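Local coordinates for response regulator aspartate phosphatase I (Bacillus subtilis subsp. subtilis, PDB 4I1A), which dephosphorylates the sporulation phosphotransferase Spo0F and activates the mobile element ICEBs1 by inactivating its repressor ImmR, at residues Glu220-Tyr234 with His246-His259. Numbering follows the deposited sequence.
Sequences EHLIAMSHMNIGICY and HLILALEIFEKSKH
His227 ND1 and His246 ND1 share a hydrogen bond of 3.1 Å, and the geometry fits a proton on either nitrogen. The two rings approach through their edges, with planes at 44°. His246 is a knob in a hole formed by His227, Ile230, Gly231 and Tyr234. Ile230 CG2 sits over the centre of the His246 ring, 3.4 Å from the centroid, a CH-pi contact. On the far rim, His246 NE2 is 2.7 Å from a water that also bonds Tyr234 OH. Cutting His246 back to an alanine would probably leave His227 ND1 without this mate and open a gap beside Ile230. Leu249 CB covers one face of the His227 ring.

Midway, Ala224 and Ala250 bring the backbones together, with CA atoms 4.3 Å apart. Phe254 is the second knob. With CG anti to its carbonyl carbon (chi1 -74°), its ring lies with one face against Ala224 CB, and Met228 SD is 4.0 Å from Phe254 CE2, a Met-aromatic contact. At the other end, His221 points its edge at the face of His259, and His221 NE2 is 3.3 Å from His259 CG. His259 ND1 caps Phe261 N.

The helical segments 220-234 and 246-257 run antiparallel, with a signed crossing angle of -151°, and form the hairpin of a predicted tetratricopeptide repeat. Helix 200-215 packs against His227 and Tyr234, and helix 261-275 against Met228 and Phe254.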
loop_
_atom_site.group_PDB
_atom_site.type_symbol
_atom_site.label_atom_id
_atom_site.label_comp_id
_atom_site.label_asym_id
_atom_site.label_seq_id
_atom_site.Cartn_x
_atom_site.Cartn_y
_atom_site.Cartn_z
ATOM N N GLU A 220 -15.312 -3.424 11.231
ATOM C CA GLU A 220 -15.727 -2.546 10.144
ATOM C C GLU A 220 -14.558 -1.970 9.343
ATOM O O GLU A 220 -14.577 -1.968 8.106
ATOM C CB GLU A 220 -16.590 -1.411 10.696
ATOM C CG GLU A 220 -17.274 -0.564 9.629
ATOM C CD GLU A 220 -18.618 -1.132 9.186
ATOM O OE1 GLU A 220 -18.741 -2.372 9.080
ATOM O OE2 GLU A 220 -19.553 -0.335 8.948
ATOM N N HIS A 221 -13.542 -1.486 10.046
ATOM C CA HIS A 221 -12.405 -0.874 9.374
ATOM C C HIS A 221 -11.579 -1.892 8.588
ATOM O O HIS A 221 -11.048 -1.577 7.517
ATOM C CB HIS A 221 -11.515 -0.117 10.359
ATOM C CG HIS A 221 -10.531 0.781 9.687
ATOM N ND1 HIS A 221 -9.163 0.596 9.774
ATOM C CD2 HIS A 221 -10.708 1.859 8.887
ATOM C CE1 HIS A 221 -8.551 1.526 9.072
ATOM N NE2 HIS A 221 -9.463 2.308 8.521
ATOM N N LEU A 222 -11.472 -3.107 9.121
ATOM C CA LEU A 222 -10.767 -4.178 8.427
ATOM C C LEU A 222 -11.527 -4.645 7.188
ATOM O O LEU A 222 -10.922 -5.118 6.225
ATOM C CB LEU A 222 -10.501 -5.339 9.374
ATOM C CG LEU A 222 -9.433 -5.023 10.419
ATOM C CD1 LEU A 222 -9.053 -6.264 11.204
ATOM C CD2 LEU A 222 -8.214 -4.405 9.752
ATOM N N ILE A 223 -12.851 -4.503 7.209
ATOM C CA ILE A 223 -13.674 -4.829 6.050
ATOM C C ILE A 223 -13.382 -3.845 4.918
ATOM O O ILE A 223 -13.169 -4.238 3.764
ATOM C CB ILE A 223 -15.180 -4.798 6.400
ATOM C CG1 ILE A 223 -15.564 -6.038 7.208
ATOM C CG2 ILE A 223 -16.038 -4.707 5.142
ATOM C CD1 ILE A 223 -17.036 -6.047 7.700
ATOM N N ALA A 224 -13.353 -2.561 5.254
ATOM C CA ALA A 224 -13.030 -1.535 4.265
ATOM C C ALA A 224 -11.590 -1.653 3.793
ATOM O O ALA A 224 -11.293 -1.425 2.623
ATOM C CB ALA A 224 -13.286 -0.155 4.826
ATOM N N MET A 225 -10.690 -2.000 4.704
ATOM C CA MET A 225 -9.290 -2.140 4.322
ATOM C C MET A 225 -9.096 -3.297 3.346
ATOM O O MET A 225 -8.368 -3.168 2.366
ATOM C CB MET A 225 -8.389 -2.268 5.549
ATOM C CG MET A 225 -8.150 -0.947 6.257
ATOM S SD MET A 225 -6.887 -1.058 7.538
ATOM C CE MET A 225 -5.408 -1.281 6.550
ATOM N N SER A 226 -9.784 -4.406 3.593
ATOM C CA SER A 226 -9.751 -5.534 2.669
ATOM C C SER A 226 -10.337 -5.155 1.310
ATOM O O SER A 226 -9.723 -5.405 0.276
ATOM C CB SER A 226 -10.510 -6.728 3.240
ATOM O OG SER A 226 -9.945 -7.152 4.460
ATOM N N HIS A 227 -11.529 -4.567 1.315
ATOM C CA HIS A 227 -12.148 -4.103 0.071
ATOM C C HIS A 227 -11.203 -3.222 -0.739
ATOM O O HIS A 227 -11.007 -3.439 -1.933
ATOM C CB HIS A 227 -13.438 -3.334 0.357
ATOM C CG HIS A 227 -14.622 -4.211 0.631
ATOM N ND1 HIS A 227 -14.907 -5.331 -0.123
ATOM C CD2 HIS A 227 -15.594 -4.128 1.564
ATOM C CE1 HIS A 227 -15.999 -5.902 0.341
ATOM N NE2 HIS A 227 -16.442 -5.191 1.368
ATOM N N MET A 228 -10.609 -2.234 -0.077
ATOM C CA MET A 228 -9.693 -1.313 -0.737
ATOM C C MET A 228 -8.526 -2.066 -1.377
ATOM O O MET A 228 -8.198 -1.862 -2.548
ATOM C CB MET A 228 -9.177 -0.270 0.262
ATOM C CG MET A 228 -8.280 0.816 -0.354
ATOM S SD MET A 228 -7.466 1.859 0.887
ATOM C CE MET A 228 -6.341 0.703 1.649
ATOM N N ASN A 229 -7.901 -2.943 -0.605
ATOM C CA ASN A 229 -6.735 -3.667 -1.092
ATOM C C ASN A 229 -7.091 -4.672 -2.185
ATOM O O ASN A 229 -6.325 -4.868 -3.130
ATOM C CB ASN A 229 -6.030 -4.343 0.068
ATOM C CG ASN A 229 -5.233 -3.372 0.893
ATOM O OD1 ASN A 229 -4.494 -2.554 0.347
ATOM N ND2 ASN A 229 -5.376 -3.448 2.215
ATOM N N ILE A 230 -8.264 -5.289 -2.057
ATOM C CA ILE A 230 -8.810 -6.130 -3.111
ATOM C C ILE A 230 -8.973 -5.336 -4.398
ATOM O O ILE A 230 -8.526 -5.773 -5.459
ATOM C CB ILE A 230 -10.146 -6.778 -2.690
ATOM C CG1 ILE A 230 -9.876 -7.911 -1.688
ATOM C CG2 ILE A 230 -10.858 -7.355 -3.888
ATOM C CD1 ILE A 230 -11.126 -8.425 -0.994
ATOM N N GLY A 231 -9.597 -4.162 -4.293
ATOM C CA GLY A 231 -9.774 -3.275 -5.429
ATOM C C GLY A 231 -8.444 -2.882 -6.055
ATOM O O GLY A 231 -8.326 -2.809 -7.277
ATOM N N ILE A 232 -7.436 -2.638 -5.221
ATOM C CA ILE A 232 -6.103 -2.308 -5.730
ATOM C C ILE A 232 -5.470 -3.456 -6.535
ATOM O O ILE A 232 -4.905 -3.224 -7.603
ATOM C CB ILE A 232 -5.154 -1.862 -4.593
ATOM C CG1 ILE A 232 -5.588 -0.493 -4.069
ATOM C CG2 ILE A 232 -3.688 -1.852 -5.053
ATOM C CD1 ILE A 232 -4.697 0.042 -2.975
ATOM N N CYS A 233 -5.566 -4.689 -6.034
ATOM C CA CYS A 233 -5.068 -5.844 -6.793
ATOM C C CYS A 233 -5.808 -6.009 -8.124
ATOM O O CYS A 233 -5.188 -6.234 -9.168
ATOM C CB CYS A 233 -5.163 -7.136 -5.979
ATOM S SG CYS A 233 -4.152 -7.135 -4.497
ATOM N N TYR A 234 -7.130 -5.881 -8.079
ATOM C CA TYR A 234 -7.956 -6.006 -9.272
ATOM C C TYR A 234 -7.573 -4.989 -10.340
ATOM O O TYR A 234 -7.517 -5.321 -11.522
ATOM C CB TYR A 234 -9.430 -5.872 -8.906
ATOM C CG TYR A 234 -10.096 -7.183 -8.505
ATOM C CD1 TYR A 234 -9.819 -8.367 -9.180
ATOM C CD2 TYR A 234 -11.016 -7.224 -7.466
ATOM C CE1 TYR A 234 -10.433 -9.556 -8.825
ATOM C CE2 TYR A 234 -11.633 -8.407 -7.104
ATOM C CZ TYR A 234 -11.340 -9.571 -7.787
ATOM O OH TYR A 234 -11.964 -10.748 -7.435
ATOM N N HIS A 246 -15.448 -3.340 -5.414
ATOM C CA HIS A 246 -14.802 -3.439 -4.109
ATOM C C HIS A 246 -14.414 -2.068 -3.548
ATOM O O HIS A 246 -14.463 -1.845 -2.337
ATOM C CB HIS A 246 -13.592 -4.372 -4.163
ATOM C CG HIS A 246 -13.952 -5.823 -4.130
ATOM N ND1 HIS A 246 -14.216 -6.494 -2.950
ATOM C CD2 HIS A 246 -14.103 -6.736 -5.118
ATOM C CE1 HIS A 246 -14.509 -7.753 -3.219
ATOM N NE2 HIS A 246 -14.450 -7.928 -4.528
ATOM N N LEU A 247 -14.044 -1.151 -4.435
ATOM C CA LEU A 247 -13.606 0.182 -4.027
ATOM C C LEU A 247 -14.737 1.064 -3.494
ATOM O O LEU A 247 -14.521 1.829 -2.558
ATOM C CB LEU A 247 -12.849 0.887 -5.162
ATOM C CG LEU A 247 -11.424 0.375 -5.440
ATOM C CD1 LEU A 247 -10.957 0.817 -6.822
ATOM C CD2 LEU A 247 -10.435 0.837 -4.373
ATOM N N ILE A 248 -15.932 0.964 -4.076
ATOM C CA ILE A 248 -17.058 1.732 -3.559
ATOM C C ILE A 248 -17.553 1.170 -2.228
ATOM O O ILE A 248 -18.069 1.912 -1.398
ATOM C CB ILE A 248 -18.256 1.836 -4.542
ATOM C CG1 ILE A 248 -18.845 0.460 -4.847
ATOM C CG2 ILE A 248 -17.851 2.552 -5.813
ATOM C CD1 ILE A 248 -20.316 0.515 -5.208
ATOM N N LEU A 249 -17.410 -0.139 -2.033
ATOM C CA LEU A 249 -17.784 -0.755 -0.769
ATOM C C LEU A 249 -16.868 -0.219 0.322
ATOM O O LEU A 249 -17.311 0.074 1.436
ATOM C CB LEU A 249 -17.693 -2.281 -0.848
ATOM C CG LEU A 249 -18.796 -2.984 -1.646
ATOM C CD1 LEU A 249 -18.660 -4.513 -1.592
ATOM C CD2 LEU A 249 -20.177 -2.554 -1.162
ATOM N N ALA A 250 -15.591 -0.072 -0.019
ATOM C CA ALA A 250 -14.622 0.524 0.889
ATOM C C ALA A 250 -14.984 1.978 1.137
ATOM O O ALA A 250 -14.954 2.461 2.267
ATOM C CB ALA A 250 -13.224 0.424 0.308
ATOM N N LEU A 251 -15.339 2.660 0.057
ATOM C CA LEU A 251 -15.697 4.068 0.083
ATOM C C LEU A 251 -16.866 4.356 1.020
ATOM O O LEU A 251 -16.843 5.349 1.740
ATOM C CB LEU A 251 -16.042 4.528 -1.335
ATOM C CG LEU A 251 -16.124 6.031 -1.598
ATOM C CD1 LEU A 251 -14.784 6.660 -1.276
ATOM C CD2 LEU A 251 -16.538 6.313 -3.051
ATOM N N GLU A 252 -17.881 3.489 1.001
ATOM C CA GLU A 252 -19.076 3.659 1.830
ATOM C C GLU A 252 -18.710 3.743 3.300
ATOM O O GLU A 252 -19.272 4.544 4.050
ATOM C CB GLU A 252 -20.042 2.480 1.658
ATOM C CG GLU A 252 -20.674 2.323 0.285
ATOM C CD GLU A 252 -21.484 1.034 0.172
ATOM O OE1 GLU A 252 -21.664 0.542 -0.964
ATOM O OE2 GLU A 252 -21.935 0.517 1.221
ATOM N N ILE A 253 -17.777 2.889 3.704
ATOM C CA ILE A 253 -17.358 2.791 5.098
ATOM C C ILE A 253 -16.435 3.947 5.484
ATOM O O ILE A 253 -16.627 4.588 6.519
ATOM C CB ILE A 253 -16.668 1.432 5.364
ATOM C CG1 ILE A 253 -17.699 0.303 5.291
ATOM C CG2 ILE A 253 -15.956 1.426 6.713
ATOM C CD1 ILE A 253 -17.093 -1.067 5.032
ATOM N N PHE A 254 -15.451 4.219 4.636
ATOM C CA PHE A 254 -14.468 5.270 4.889
ATOM C C PHE A 254 -15.089 6.666 4.933
ATOM O O PHE A 254 -14.640 7.520 5.704
ATOM C CB PHE A 254 -13.357 5.245 3.827
ATOM C CG PHE A 254 -12.379 4.112 3.985
ATOM C CD1 PHE A 254 -12.123 3.551 5.238
ATOM C CD2 PHE A 254 -11.709 3.610 2.880
ATOM C CE1 PHE A 254 -11.210 2.510 5.379
ATOM C CE2 PHE A 254 -10.797 2.573 3.012
ATOM C CZ PHE A 254 -10.544 2.019 4.259
ATOM N N GLU A 255 -16.103 6.897 4.099
ATOM C CA GLU A 255 -16.757 8.206 4.031
ATOM C C GLU A 255 -17.467 8.513 5.348
ATOM O O GLU A 255 -17.453 9.651 5.821
ATOM C CB GLU A 255 -17.722 8.290 2.836
ATOM C CG GLU A 255 -17.822 9.695 2.202
ATOM C CD GLU A 255 -17.676 9.689 0.674
ATOM O OE1 GLU A 255 -17.098 10.652 0.117
ATOM O OE2 GLU A 255 -18.149 8.731 0.028
ATOM N N LYS A 256 -18.060 7.487 5.951
ATOM C CA LYS A 256 -18.691 7.626 7.254
ATOM C C LYS A 256 -17.645 7.908 8.327
ATOM O O LYS A 256 -17.765 8.863 9.091
ATOM C CB LYS A 256 -19.456 6.353 7.616
ATOM C CG LYS A 256 -20.638 6.029 6.712
ATOM C CD LYS A 256 -21.280 4.706 7.136
ATOM C CE LYS A 256 -22.589 4.441 6.400
ATOM N NZ LYS A 256 -23.223 3.163 6.844
ATOM N N SER A 257 -16.614 7.071 8.374
ATOM C CA SER A 257 -15.596 7.144 9.420
ATOM C C SER A 257 -14.618 8.309 9.255
ATOM O O SER A 257 -13.917 8.669 10.201
ATOM C CB SER A 257 -14.817 5.828 9.481
ATOM O OG SER A 257 -13.747 5.909 10.407
ATOM N N LYS A 258 -14.579 8.888 8.056
ATOM C CA LYS A 258 -13.627 9.946 7.710
ATOM C C LYS A 258 -12.178 9.506 7.917
ATOM O O LYS A 258 -11.321 10.320 8.263
ATOM C CB LYS A 258 -13.891 11.239 8.499
ATOM C CG LYS A 258 -15.317 11.772 8.454
ATOM C CD LYS A 258 -15.516 12.828 9.552
ATOM C CE LYS A 258 -16.971 13.264 9.685
ATOM N NZ LYS A 258 -17.161 14.291 10.755
ATOM N N HIS A 259 -11.907 8.221 7.715
ATOM C CA HIS A 259 -10.547 7.711 7.853
ATOM C C HIS A 259 -9.661 8.217 6.720
ATOM O O HIS A 259 -10.149 8.520 5.645
ATOM C CB HIS A 259 -10.533 6.181 7.885
ATOM C CG HIS A 259 -9.197 5.603 8.221
ATOM N ND1 HIS A 259 -8.295 5.198 7.259
ATOM C CD2 HIS A 259 -8.593 5.383 9.419
ATOM C CE1 HIS A 259 -7.196 4.744 7.853
ATOM N NE2 HIS A 259 -7.361 4.846 9.156
HETATM O O HOH W 1 -14.496 -10.390 -5.521
#